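Side-chain contact in protein SSD1 (PDB 7AM1), which binds mRNA and represses translation as a pseudonuclease of the RNase II family, having lost the nuclease activity of its relatives: residues K800-R803 with N804-N808. Residues are numbered along the deposited sequence; the frame is centred on the assembly and turned at random.
Sequences KSYR and NSIKN
Tyr802 and Ile806 meet through apolar carbons: Ile806 CD1 lies 3.6 Å from Tyr802 CE2, approaching the ring obliquely while the two side chains run side by side. Ile806 CG1 stands anti to its own carbonyl carbon, and from there CD1 also rests on Arg803, 3.5 Å from Arg803 CA and 3.8 Å from Arg803 CG. The methyl thus touches both the tyrosine ring and the arginine aliphatic stem, whose bend at chi3 precedes a guanidinium paired through NE with Glu796.

Among the polar contacts, Tyr802 O is gripped twice by Ser805. Ser805 N donates to Tyr802 O over 3.0 Å, whereas Ser805 OG, 2.8 Å from Tyr802 O, is tilted only 15° from the carbonyl plane. With chi1 at 65°, Ser805 OG lies between its own N and carbonyl carbon, which brings it back to this acceptor.

Three successive i to i+3 backbone bonds give the turn its pitch: that of Ser805 N is flanked by Asn804 N to Ser801 O and Ile806 N to Arg803 O, the latter 3.0 Å long with an N-H...O angle of 161°. At the opening of the turn, Arg803 N donates to Ser801 OG over 3.2 Å. This is a short 3-10 turn introduced by an ST turn, in the DIS3L2-like C-terminal region, where Tyr802 touches helix 175-186 and Ile806 touches strand 888-896.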
loop_
_atom_site.group_PDB
_atom_site.type_symbol
_atom_site.label_atom_id
_atom_site.label_comp_id
_atom_site.label_asym_id
_atom_site.label_seq_id
_atom_site.Cartn_x
_atom_site.Cartn_y
_atom_site.Cartn_z
ATOM N N LYS A 800 -8.029 10.325 -30.594
ATOM C CA LYS A 800 -7.957 10.862 -29.241
ATOM C C LYS A 800 -8.086 9.783 -28.175
ATOM O O LYS A 800 -7.877 10.073 -26.992
ATOM C CB LYS A 800 -9.056 11.906 -29.030
ATOM N N SER A 801 -8.446 8.563 -28.557
ATOM C CA SER A 801 -8.580 7.481 -27.595
ATOM C C SER A 801 -7.213 6.983 -27.138
ATOM O O SER A 801 -6.243 6.966 -27.903
ATOM C CB SER A 801 -9.370 6.323 -28.204
ATOM O OG SER A 801 -9.493 5.251 -27.285
ATOM N N TYR A 802 -7.152 6.566 -25.868
ATOM C CA TYR A 802 -5.961 5.909 -25.340
ATOM C C TYR A 802 -5.556 4.711 -26.188
ATOM O O TYR A 802 -4.371 4.360 -26.245
ATOM C CB TYR A 802 -6.225 5.436 -23.907
ATOM C CG TYR A 802 -7.079 4.194 -23.898
ATOM C CD1 TYR A 802 -8.454 4.282 -24.066
ATOM C CD2 TYR A 802 -6.514 2.931 -23.766
ATOM C CE1 TYR A 802 -9.247 3.150 -24.095
ATOM C CE2 TYR A 802 -7.301 1.791 -23.785
ATOM C CZ TYR A 802 -8.666 1.908 -23.950
ATOM O OH TYR A 802 -9.456 0.784 -23.974
ATOM N N ARG A 803 -6.525 4.056 -26.835
ATOM C CA ARG A 803 -6.219 2.872 -27.630
ATOM C C ARG A 803 -5.180 3.157 -28.702
ATOM O O ARG A 803 -4.378 2.278 -29.040
ATOM C CB ARG A 803 -7.490 2.336 -28.288
ATOM C CG ARG A 803 -7.360 0.907 -28.788
ATOM C CD ARG A 803 -8.665 0.396 -29.363
ATOM N NE ARG A 803 -9.458 -0.235 -28.318
ATOM C CZ ARG A 803 -9.275 -1.483 -27.900
ATOM N NH1 ARG A 803 -8.326 -2.236 -28.441
ATOM N NH2 ARG A 803 -10.037 -1.975 -26.935
ATOM N N ASN A 804 -5.180 4.375 -29.248
ATOM C CA ASN A 804 -4.262 4.705 -30.330
ATOM C C ASN A 804 -2.811 4.612 -29.882
ATOM O O ASN A 804 -1.921 4.366 -30.704
ATOM C CB ASN A 804 -4.566 6.112 -30.845
ATOM C CG ASN A 804 -4.226 6.287 -32.307
ATOM O OD1 ASN A 804 -4.572 5.451 -33.143
ATOM N ND2 ASN A 804 -3.545 7.383 -32.627
ATOM N N SER A 805 -2.555 4.796 -28.592
ATOM C CA SER A 805 -1.213 4.727 -28.030
ATOM C C SER A 805 -0.872 3.352 -27.467
ATOM O O SER A 805 0.217 3.180 -26.909
ATOM C CB SER A 805 -1.055 5.791 -26.939
ATOM O OG SER A 805 -1.907 5.517 -25.843
ATOM N N ILE A 806 -1.764 2.371 -27.604
ATOM C CA ILE A 806 -1.466 1.028 -27.127
ATOM C C ILE A 806 -0.442 0.381 -28.042
ATOM O O ILE A 806 -0.627 0.318 -29.265
ATOM C CB ILE A 806 -2.747 0.178 -27.065
ATOM C CG1 ILE A 806 -3.688 0.700 -25.983
ATOM C CG2 ILE A 806 -2.402 -1.294 -26.866
ATOM C CD1 ILE A 806 -5.024 -0.023 -25.966
ATOM N N LYS A 807 0.661 -0.080 -27.455
ATOM C CA LYS A 807 1.719 -0.724 -28.224
ATOM C C LYS A 807 1.440 -2.208 -28.445
ATOM O O LYS A 807 1.907 -2.780 -29.436
ATOM C CB LYS A 807 3.061 -0.506 -27.525
ATOM C CG LYS A 807 3.462 0.967 -27.450
ATOM C CD LYS A 807 4.973 1.140 -27.423
ATOM C CE LYS A 807 5.374 2.613 -27.412
ATOM N NZ LYS A 807 5.070 3.282 -26.110
ATOM N N ASN A 808 0.760 -2.866 -27.507
ATOM C CA ASN A 808 0.463 -4.297 -27.611
ATOM C C ASN A 808 -0.986 -4.458 -28.064
ATOM O O ASN A 808 -1.881 -4.779 -27.283
ATOM C CB ASN A 808 0.746 -4.993 -26.282
ATOM C CG ASN A 808 -0.062 -4.415 -25.122
ATOM O OD1 ASN A 808 -0.261 -3.200 -25.018
ATOM N ND2 ASN A 808 -0.486 -5.288 -24.215
#